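Local coordinates for glutathione S-transferase (Ceriporiopsis subvermispora, PDB 6J3E), which binds glutathione and, as a glutathione S-transferase, probably conjugates its thiol to electrophilic substrates, at residues K18-N23 and K219-P224; R28-F33 and A88-L93; K196-G201 and A245-Y250. One frame throughout, in Å; residues are numbered along the deposited sequence.

All three contacts belong to one two-domain glutathione S-transferase chain. Contact 1 joins the thioredoxin-like N-terminal domain to the helical C-terminal domain; contact 2 lies within the former and contact 3 within the latter. Their centres stand about 15 to 19 Å apart. Along the chain, contact 2 is nested inside the loop closed by contact 1 and closes before contact 3 opens, whereas the segments of contacts 1 and 3 alternate. Helix 22-34 serves both contacts 1 and 2, which touch through Ala19 and Arg28. Contacts 2 and 3 meet where Asn32 ND2 lies 2.7 Å from Tyr250 O, a probable hydrogen bond. The interdomain seam is thus crossed at more than one point.

Contact 1: K18-N23 and K219-P224; sequences KAWSPN and KRVLGP. With EDO (1,2-ethanediol), chain D.
Arg220, near the end of helix 206-222, reaches across the seam between the two domains of the glutathione S-transferase fold to the loop that leads into helix 22-34. The polar part of the contact is one hydrogen bond, from Arg220 NE to the carbonyl oxygen Ala19 O at 3.3 Å. It is rather bent (N-H...O 141°), and the oxygen sits at the edge of the guanidinium but tilted 25° out of its plane. A bend in the aliphatic chain at chi3 (94°) turns the head group toward the loop. Two carboxylates complete its setting: Asp17 forms a salt bridge with NH2 and Glu251 one with NH1, so they flank the buried cation and would be expected to offset its charge. A leucine at this position would remove the guanidinium and would probably leave Asp17 and Glu251 without their cation and the Ala19 carbonyl without this donor. The apolar part is a single approach. Val221 CG2 packs 4.0 Å from Trp20 CB, approaching the indole obliquely, while Trp217 meets the same indole from helix 206-222 and Met131 and Ala134 of helix 109-136 touch Val221. Beyond the loop, Ser21 is the N-cap of helix 22-34, its OG bonded to the backbone N of Thr24. That cap closes the start of the first turn, where Asn23 belongs to the glutathione site. No glutathione is bound in this model; a 1,2-ethanediol, probably from the crystallisation liquor, is held there by Lys26, Ser86 and Asn23: Asn23 ND2 donates to the diol O2 at 3.2 Å.

Contact 2: R28-F33 and A88-L93; sequences RYTLNF and AIARYL
Thr30 is the first residue of helix 22-34 in this segment to meet helix 86-96, with Ala90 and Leu93 facing it. The two helices run side by side against the sheet of the thioredoxin fold; the axes of the short segments approach to 10.2 Å and their directions differ by 18°. Thr30 turns its methyl across the gap because CG2 stands anti to the backbone N, which leaves the hydroxyl beside that nitrogen (chi1 -53°). There OG1 bonds back to Lys26 O in its own helix, so its polar end is spent locally. Thr30 CG2 lies 4.1 Å from Leu93 CD1 and 4.4 Å from Ala90 CB, touching two residues three apart on the facing helix. Leu31 follows and makes the closest touch: its CD2 sits 3.5 Å from Leu93 CD1, and the two leucine side chains cross at about a right angle. Leu93 CD1 is therefore shared, with Thr30 CG2 and the Leu31 branch both resting on it. Around the pair, Ile209 of helix 206-222 touches Thr30, and Tyr38 of strand 38-42 touches Leu31. No hydrogen bond joins the segments. The pairing rests on the fit of buried methyl groups, while the threonine hydroxyl is bonded within its own helix and makes no hydrogen bond across to the facing segment.

Contact 3: K196-G201 and A245-Y250; sequences KLLFLG and ALFEKY
Leu246 points from near the C-terminal end of helix 235-247 at the loop 196-201, and its CD1 methyl does most of the touching. Leu246 CD1 lies 4.1 Å from Leu197 CB and 4.4 Å from Leu198 CD2, meeting two consecutive residues of the loop. The methyl gets there because Leu246 CG is anti to the carbonyl carbon (chi1 -80°), beside the backbone N. Leu198 CD2 is shared: it also comes 4.5 Å from Phe247 CE1, approaching the ring obliquely. These are loose van der Waals approaches at a partly buried surface, with Leu246 exposed and the Phe247 ring buried. The next shell ties the loop down. Its backbone is tied to the same helix by side chains, as Gln243 NE2 bonds to Leu197 O and Lys239 NZ to Lys196 O. A type I turn then runs from Leu198 to Gly201, closed by Gly201 N to Leu198 O at 3.1 Å, and Gly201 takes a positive phi at which a side chain would press on the carbonyl before it. Helix 206-222 backs the buried end: Asp208 touches both Leu198 and Phe247 while its OD1 accepts the backbone N of Phe199, and Val212 touches the Phe247 side chain. Farther along the loop, Phe199 and Leu200 pack on Ala110 and Leu111 of the second subunit. Within the C-terminal domain the contact thus pins a connecting loop to a helix: across the two segments only carbon meets carbon, and directional bonds to the loop come from Gln243 and Lys239 of helix 235-247 and Asp208 of helix 206-222.

Contact 1: K18-N23 and K219-P224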
loop_
_atom_site.group_PDB
_atom_site.type_symbol
_atom_site.label_atom_id
_atom_site.label_comp_id
_atom_site.label_asym_id
_atom_site.label_seq_id
_atom_site.Cartn_x
_atom_site.Cartn_y
_atom_site.Cartn_z
ATOM N N LYS A 18 -29.726 10.081 -3.675
ATOM C CA LYS A 18 -29.062 10.942 -2.703
ATOM C C LYS A 18 -27.818 10.299 -2.094
ATOM O O LYS A 18 -27.229 10.863 -1.163
ATOM C CB LYS A 18 -30.025 11.452 -1.609
ATOM C CG LYS A 18 -30.374 10.515 -0.490
ATOM C CD LYS A 18 -31.808 10.728 -0.011
ATOM C CE LYS A 18 -31.974 12.083 0.620
ATOM N NZ LYS A 18 -33.159 12.085 1.477
ATOM N N ALA A 19 -27.367 9.165 -2.638
ATOM C CA ALA A 19 -26.182 8.465 -2.149
ATOM C C ALA A 19 -24.997 8.781 -3.055
ATOM O O ALA A 19 -25.009 8.436 -4.241
ATOM C CB ALA A 19 -26.414 6.956 -2.094
ATOM N N TRP A 20 -23.973 9.420 -2.495
ATOM C CA TRP A 20 -22.823 9.863 -3.281
ATOM C C TRP A 20 -21.472 9.537 -2.658
ATOM O O TRP A 20 -20.479 9.513 -3.388
ATOM C CB TRP A 20 -22.893 11.376 -3.489
ATOM C CG TRP A 20 -22.780 12.053 -2.185
ATOM C CD1 TRP A 20 -23.801 12.380 -1.340
ATOM C CD2 TRP A 20 -21.571 12.429 -1.521
ATOM N NE1 TRP A 20 -23.300 12.963 -0.204
ATOM C CE2 TRP A 20 -21.933 13.000 -0.289
ATOM C CE3 TRP A 20 -20.216 12.357 -1.861
ATOM C CZ2 TRP A 20 -20.992 13.482 0.609
ATOM C CZ3 TRP A 20 -19.285 12.831 -0.967
ATOM C CH2 TRP A 20 -19.675 13.387 0.250
ATOM N N SER A 21 -21.381 9.311 -1.350
ATOM C CA SER A 21 -20.094 9.338 -0.660
ATOM C C SER A 21 -19.217 8.162 -1.075
ATOM O O SER A 21 -19.712 7.045 -1.255
ATOM C CB SER A 21 -20.297 9.312 0.855
ATOM O OG SER A 21 -19.118 8.914 1.523
ATOM N N PRO A 22 -17.908 8.371 -1.208
ATOM C CA PRO A 22 -17.040 7.224 -1.474
ATOM C C PRO A 22 -16.926 6.310 -0.271
ATOM O O PRO A 22 -16.982 5.078 -0.420
ATOM C CB PRO A 22 -15.700 7.884 -1.852
ATOM C CG PRO A 22 -15.720 9.199 -1.170
ATOM C CD PRO A 22 -17.155 9.639 -1.130
ATOM N N ASN A 23 -16.788 6.884 0.928
ATOM C CA ASN A 23 -16.640 6.069 2.128
ATOM C C ASN A 23 -17.903 5.271 2.415
ATOM O O ASN A 23 -17.826 4.089 2.770
ATOM C CB ASN A 23 -16.283 6.955 3.323
ATOM C CG ASN A 23 -15.074 7.815 3.055
ATOM O OD1 ASN A 23 -15.200 8.961 2.634
ATOM N ND2 ASN A 23 -13.894 7.263 3.277
ATOM N N LYS A 219 -18.082 8.861 -10.623
ATOM C CA LYS A 219 -19.063 8.772 -11.696
ATOM C C LYS A 219 -20.310 9.557 -11.347
ATOM O O LYS A 219 -20.826 10.314 -12.177
ATOM C CB LYS A 219 -19.421 7.315 -11.986
ATOM C CG LYS A 219 -20.481 7.154 -13.078
ATOM C CD LYS A 219 -20.837 5.680 -13.325
ATOM C CE LYS A 219 -21.757 5.505 -14.527
ATOM N NZ LYS A 219 -21.995 4.083 -14.858
ATOM N N ARG A 220 -20.802 9.409 -10.117
ATOM C CA ARG A 220 -22.070 10.047 -9.789
ATOM C C ARG A 220 -21.896 11.541 -9.557
ATOM O O ARG A 220 -22.731 12.337 -10.009
ATOM C CB ARG A 220 -22.703 9.349 -8.595
ATOM C CG ARG A 220 -23.340 8.047 -9.013
ATOM C CD ARG A 220 -23.338 7.013 -7.910
ATOM N NE ARG A 220 -24.571 7.037 -7.144
ATOM C CZ ARG A 220 -25.488 6.080 -7.167
ATOM N NH1 ARG A 220 -25.315 4.992 -7.911
ATOM N NH2 ARG A 220 -26.570 6.219 -6.423
ATOM N N VAL A 221 -20.794 11.949 -8.922
ATOM C CA VAL A 221 -20.622 13.354 -8.568
ATOM C C VAL A 221 -20.200 14.177 -9.774
ATOM O O VAL A 221 -20.779 15.233 -10.042
ATOM C CB VAL A 221 -19.634 13.504 -7.399
ATOM C CG1 VAL A 221 -19.151 14.954 -7.280
ATOM C CG2 VAL A 221 -20.305 13.060 -6.108
ATOM N N LEU A 222 -19.185 13.732 -10.518
ATOM C CA LEU A 222 -18.846 14.442 -11.749
ATOM C C LEU A 222 -19.935 14.287 -12.806
ATOM O O LEU A 222 -20.109 15.177 -13.649
ATOM C CB LEU A 222 -17.505 13.961 -12.294
ATOM C CG LEU A 222 -16.292 14.486 -11.528
ATOM C CD1 LEU A 222 -15.009 14.222 -12.300
ATOM C CD2 LEU A 222 -16.459 15.958 -11.262
ATOM N N GLY A 223 -20.683 13.186 -12.772
ATOM C CA GLY A 223 -21.798 12.999 -13.671
ATOM C C GLY A 223 -21.525 11.978 -14.758
ATOM O O GLY A 223 -20.507 12.031 -15.456
ATOM N N PRO A 224 -22.448 11.024 -14.918
ATOM C CA PRO A 224 -22.253 9.969 -15.930
ATOM C C PRO A 224 -22.015 10.487 -17.342
ATOM O O PRO A 224 -21.407 9.775 -18.153
ATOM C CB PRO A 224 -23.556 9.157 -15.857
ATOM C CG PRO A 224 -24.205 9.530 -14.574
ATOM C CD PRO A 224 -23.698 10.867 -14.149
HETATM C C1 EDO D . -14.639 5.876 7.158
HETATM O O1 EDO D . -14.220 7.213 6.842
HETATM C C2 EDO D . -13.865 4.894 6.291
HETATM O O2 EDO D . -14.560 4.718 5.057
#

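Contact 2: R28-F33 and A88-L93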
loop_
_atom_site.group_PDB
_atom_site.type_symbol
_atom_site.label_atom_id
_atom_site.label_comp_id
_atom_site.label_asym_id
_atom_site.label_seq_id
_atom_site.Cartn_x
_atom_site.Cartn_y
_atom_site.Cartn_z
ATOM N N ARG A 28 -22.170 0.552 1.673
ATOM C CA ARG A 28 -23.393 0.206 0.959
ATOM C C ARG A 28 -23.149 -0.974 0.021
ATOM O O ARG A 28 -23.887 -1.967 0.046
ATOM C CB ARG A 28 -23.928 1.419 0.189
ATOM C CG ARG A 28 -25.269 1.163 -0.503
ATOM C CD ARG A 28 -25.848 2.405 -1.184
ATOM N NE ARG A 28 -26.180 3.470 -0.243
ATOM C CZ ARG A 28 -27.296 3.522 0.485
ATOM N NH1 ARG A 28 -28.207 2.560 0.409
ATOM N NH2 ARG A 28 -27.503 4.547 1.301
ATOM N N TYR A 29 -22.106 -0.885 -0.811
ATOM C CA TYR A 29 -21.744 -2.016 -1.656
ATOM C C TYR A 29 -21.627 -3.293 -0.830
ATOM O O TYR A 29 -22.179 -4.337 -1.201
ATOM C CB TYR A 29 -20.427 -1.730 -2.390
ATOM C CG TYR A 29 -20.552 -1.070 -3.757
ATOM C CD1 TYR A 29 -21.458 -1.542 -4.707
ATOM C CD2 TYR A 29 -19.740 -0.001 -4.108
ATOM C CE1 TYR A 29 -21.555 -0.956 -5.965
ATOM C CE2 TYR A 29 -19.834 0.590 -5.355
ATOM C CZ TYR A 29 -20.740 0.115 -6.285
ATOM O OH TYR A 29 -20.826 0.722 -7.532
ATOM N N THR A 30 -20.950 -3.215 0.323
ATOM C CA THR A 30 -20.717 -4.415 1.125
ATOM C C THR A 30 -22.031 -5.006 1.646
ATOM O O THR A 30 -22.234 -6.230 1.581
ATOM C CB THR A 30 -19.744 -4.099 2.270
ATOM O OG1 THR A 30 -18.557 -3.498 1.731
ATOM C CG2 THR A 30 -19.332 -5.373 2.998
ATOM N N LEU A 31 -22.952 -4.159 2.131
ATOM C CA LEU A 31 -24.241 -4.669 2.605
ATOM C C LEU A 31 -25.092 -5.224 1.461
ATOM O O LEU A 31 -25.824 -6.199 1.655
ATOM C CB LEU A 31 -24.993 -3.571 3.356
ATOM C CG LEU A 31 -24.420 -3.117 4.702
ATOM C CD1 LEU A 31 -24.998 -1.771 5.063
ATOM C CD2 LEU A 31 -24.724 -4.114 5.803
ATOM N N ASN A 32 -24.994 -4.632 0.263
ATOM C CA ASN A 32 -25.719 -5.150 -0.899
ATOM C C ASN A 32 -25.138 -6.483 -1.368
ATOM O O ASN A 32 -25.884 -7.408 -1.703
ATOM C CB ASN A 32 -25.694 -4.122 -2.035
ATOM C CG ASN A 32 -26.542 -2.886 -1.735
ATOM O OD1 ASN A 32 -27.259 -2.835 -0.727
ATOM N ND2 ASN A 32 -26.480 -1.893 -2.617
ATOM N N PHE A 33 -23.810 -6.603 -1.398
ATOM C CA PHE A 33 -23.187 -7.829 -1.885
ATOM C C PHE A 33 -23.324 -8.960 -0.881
ATOM O O PHE A 33 -23.464 -10.125 -1.269
ATOM C CB PHE A 33 -21.714 -7.580 -2.201
ATOM C CG PHE A 33 -20.926 -8.835 -2.484
ATOM C CD1 PHE A 33 -20.914 -9.391 -3.761
ATOM C CD2 PHE A 33 -20.191 -9.443 -1.482
ATOM C CE1 PHE A 33 -20.186 -10.535 -4.034
ATOM C CE2 PHE A 33 -19.467 -10.584 -1.732
ATOM C CZ PHE A 33 -19.459 -11.136 -3.020
ATOM N N ALA A 88 -13.692 -1.584 8.971
ATOM C CA ALA A 88 -14.127 -2.283 10.180
ATOM C C ALA A 88 -15.561 -2.779 10.068
ATOM O O ALA A 88 -15.896 -3.801 10.665
ATOM C CB ALA A 88 -13.991 -1.373 11.402
ATOM N N ILE A 89 -16.416 -2.055 9.341
ATOM C CA ILE A 89 -17.752 -2.550 9.026
ATOM C C ILE A 89 -17.641 -3.878 8.290
ATOM O O ILE A 89 -18.338 -4.854 8.600
ATOM C CB ILE A 89 -18.527 -1.521 8.178
ATOM C CG1 ILE A 89 -18.457 -0.099 8.765
ATOM C CG2 ILE A 89 -19.971 -1.948 8.009
ATOM C CD1 ILE A 89 -19.412 0.172 9.802
ATOM N N ALA A 90 -16.752 -3.929 7.301
ATOM C CA ALA A 90 -16.645 -5.118 6.476
ATOM C C ALA A 90 -16.241 -6.308 7.324
ATOM O O ALA A 90 -16.821 -7.396 7.199
ATOM C CB ALA A 90 -15.644 -4.886 5.336
ATOM N N ARG A 91 -15.261 -6.113 8.215
ATOM C CA ARG A 91 -14.812 -7.225 9.049
ATOM C C ARG A 91 -15.901 -7.652 10.005
ATOM O O ARG A 91 -16.104 -8.852 10.224
ATOM C CB ARG A 91 -13.550 -6.858 9.827
ATOM C CG ARG A 91 -12.361 -6.573 8.921
ATOM C CD ARG A 91 -11.115 -6.215 9.704
ATOM N NE ARG A 91 -9.926 -6.289 8.878
ATOM C CZ ARG A 91 -9.558 -5.339 8.043
ATOM N NH1 ARG A 91 -8.441 -5.496 7.334
ATOM N NH2 ARG A 91 -10.295 -4.216 7.893
ATOM N N TYR A 92 -16.599 -6.678 10.597
ATOM C CA TYR A 92 -17.704 -7.011 11.478
ATOM C C TYR A 92 -18.767 -7.794 10.730
ATOM O O TYR A 92 -19.299 -8.781 11.244
ATOM C CB TYR A 92 -18.298 -5.746 12.072
ATOM C CG TYR A 92 -19.617 -6.020 12.728
ATOM C CD1 TYR A 92 -19.676 -6.426 14.061
ATOM C CD2 TYR A 92 -20.812 -5.891 12.011
ATOM C CE1 TYR A 92 -20.883 -6.685 14.670
ATOM C CE2 TYR A 92 -22.024 -6.152 12.608
ATOM C CZ TYR A 92 -22.051 -6.545 13.939
ATOM O OH TYR A 92 -23.257 -6.808 14.520
ATOM N N LEU A 93 -19.112 -7.356 9.523
ATOM C CA LEU A 93 -20.120 -8.079 8.756
ATOM C C LEU A 93 -19.661 -9.501 8.420
ATOM O O LEU A 93 -20.467 -10.442 8.471
ATOM C CB LEU A 93 -20.460 -7.295 7.493
ATOM C CG LEU A 93 -21.100 -5.947 7.811
ATOM C CD1 LEU A 93 -21.445 -5.202 6.537
ATOM C CD2 LEU A 93 -22.319 -6.161 8.697
#

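Contact 3: K196-G201 and A245-Y250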
loop_
_atom_site.group_PDB
_atom_site.type_symbol
_atom_site.label_atom_id
_atom_site.label_comp_id
_atom_site.label_asym_id
_atom_site.label_seq_id
_atom_site.Cartn_x
_atom_site.Cartn_y
_atom_site.Cartn_z
ATOM N N LYS A 196 -6.369 -9.375 -14.167
ATOM C CA LYS A 196 -7.610 -9.611 -13.443
ATOM C C LYS A 196 -8.447 -8.343 -13.337
ATOM O O LYS A 196 -7.969 -7.211 -13.529
ATOM C CB LYS A 196 -7.340 -10.115 -12.032
ATOM C CG LYS A 196 -6.402 -11.291 -11.946
ATOM C CD LYS A 196 -5.743 -11.329 -10.568
ATOM C CE LYS A 196 -4.288 -11.740 -10.685
ATOM N NZ LYS A 196 -3.409 -10.722 -11.310
ATOM N N LEU A 197 -9.717 -8.550 -13.001
ATOM C CA LEU A 197 -10.559 -7.462 -12.550
ATOM C C LEU A 197 -10.765 -7.475 -11.047
ATOM O O LEU A 197 -11.015 -6.417 -10.461
ATOM C CB LEU A 197 -11.913 -7.506 -13.259
ATOM C CG LEU A 197 -11.802 -6.886 -14.644
ATOM C CD1 LEU A 197 -12.718 -7.615 -15.576
ATOM C CD2 LEU A 197 -12.132 -5.404 -14.574
ATOM N N LEU A 198 -10.653 -8.634 -10.417
ATOM C CA LEU A 198 -10.747 -8.758 -8.980
ATOM C C LEU A 198 -9.395 -9.155 -8.412
ATOM O O LEU A 198 -8.640 -9.922 -9.026
ATOM C CB LEU A 198 -11.787 -9.799 -8.597
ATOM C CG LEU A 198 -13.138 -9.642 -9.286
ATOM C CD1 LEU A 198 -14.120 -10.605 -8.641
ATOM C CD2 LEU A 198 -13.640 -8.190 -9.205
ATOM N N PHE A 199 -9.115 -8.658 -7.208
ATOM C CA PHE A 199 -7.802 -8.883 -6.606
ATOM C C PHE A 199 -7.513 -10.363 -6.359
ATOM O O PHE A 199 -6.388 -10.820 -6.608
ATOM C CB PHE A 199 -7.680 -8.080 -5.315
ATOM C CG PHE A 199 -7.070 -6.751 -5.537
ATOM C CD1 PHE A 199 -7.819 -5.725 -6.108
ATOM C CD2 PHE A 199 -5.735 -6.539 -5.248
ATOM C CE1 PHE A 199 -7.253 -4.495 -6.359
ATOM C CE2 PHE A 199 -5.157 -5.303 -5.489
ATOM C CZ PHE A 199 -5.918 -4.278 -6.054
ATOM N N LEU A 200 -8.495 -11.124 -5.842
ATOM C CA LEU A 200 -8.307 -12.552 -5.588
ATOM C C LEU A 200 -8.517 -13.413 -6.822
ATOM O O LEU A 200 -8.483 -14.642 -6.699
ATOM C CB LEU A 200 -9.245 -13.064 -4.489
ATOM C CG LEU A 200 -9.483 -12.275 -3.210
ATOM C CD1 LEU A 200 -10.584 -12.956 -2.396
ATOM C CD2 LEU A 200 -8.206 -12.136 -2.389
ATOM N N GLY A 201 -8.745 -12.809 -7.987
ATOM C CA GLY A 201 -8.951 -13.543 -9.221
ATOM C C GLY A 201 -10.411 -13.705 -9.593
ATOM O O GLY A 201 -10.967 -12.920 -10.365
ATOM N N ALA A 245 -19.417 -2.211 -13.985
ATOM C CA ALA A 245 -20.456 -3.067 -14.550
ATOM C C ALA A 245 -20.628 -4.337 -13.731
ATOM O O ALA A 245 -21.756 -4.761 -13.448
ATOM C CB ALA A 245 -20.126 -3.406 -16.000
ATOM N N LEU A 246 -19.515 -4.947 -13.325
ATOM C CA LEU A 246 -19.578 -6.170 -12.540
ATOM C C LEU A 246 -20.378 -5.993 -11.259
ATOM O O LEU A 246 -21.008 -6.947 -10.781
ATOM C CB LEU A 246 -18.164 -6.630 -12.210
ATOM C CG LEU A 246 -17.426 -7.382 -13.310
ATOM C CD1 LEU A 246 -15.979 -7.566 -12.887
ATOM C CD2 LEU A 246 -18.108 -8.724 -13.564
ATOM N N PHE A 247 -20.357 -4.792 -10.687
ATOM C CA PHE A 247 -21.014 -4.512 -9.422
ATOM C C PHE A 247 -22.370 -3.856 -9.591
ATOM O O PHE A 247 -23.059 -3.636 -8.589
ATOM C CB PHE A 247 -20.122 -3.616 -8.550
ATOM C CG PHE A 247 -18.986 -4.351 -7.908
ATOM C CD1 PHE A 247 -17.766 -4.464 -8.550
ATOM C CD2 PHE A 247 -19.151 -4.955 -6.660
ATOM C CE1 PHE A 247 -16.721 -5.162 -7.961
ATOM C CE2 PHE A 247 -18.110 -5.666 -6.061
ATOM C CZ PHE A 247 -16.893 -5.769 -6.714
ATOM N N GLU A 248 -22.766 -3.541 -10.828
ATOM C CA GLU A 248 -23.973 -2.749 -11.044
ATOM C C GLU A 248 -25.171 -3.306 -10.283
ATOM O O GLU A 248 -25.915 -2.552 -9.650
ATOM C CB GLU A 248 -24.276 -2.675 -12.529
ATOM C CG GLU A 248 -25.394 -1.736 -12.851
ATOM C CD GLU A 248 -25.370 -1.346 -14.306
ATOM O OE1 GLU A 248 -26.101 -0.400 -14.670
ATOM O OE2 GLU A 248 -24.607 -1.984 -15.078
ATOM N N LYS A 249 -25.352 -4.631 -10.304
ATOM C CA LYS A 249 -26.444 -5.271 -9.578
ATOM C C LYS A 249 -26.397 -4.986 -8.078
ATOM O O LYS A 249 -27.356 -5.310 -7.363
ATOM C CB LYS A 249 -26.419 -6.781 -9.833
ATOM C CG LYS A 249 -25.363 -7.536 -9.038
ATOM C CD LYS A 249 -24.951 -8.890 -9.663
ATOM C CE LYS A 249 -23.810 -8.725 -10.666
ATOM N NZ LYS A 249 -23.115 -10.012 -10.948
ATOM N N TYR A 250 -25.316 -4.384 -7.588
ATOM C CA TYR A 250 -25.225 -3.958 -6.205
ATOM C C TYR A 250 -25.148 -2.443 -6.055
ATOM O O TYR A 250 -25.100 -1.954 -4.922
ATOM C CB TYR A 250 -24.011 -4.610 -5.543
ATOM C CG TYR A 250 -23.937 -6.114 -5.705
ATOM C CD1 TYR A 250 -24.731 -6.966 -4.939
ATOM C CD2 TYR A 250 -23.047 -6.686 -6.612
ATOM C CE1 TYR A 250 -24.647 -8.343 -5.094
ATOM C CE2 TYR A 250 -22.957 -8.053 -6.762
ATOM C CZ TYR A 250 -23.759 -8.876 -6.011
ATOM O OH TYR A 250 -23.649 -10.235 -6.172
#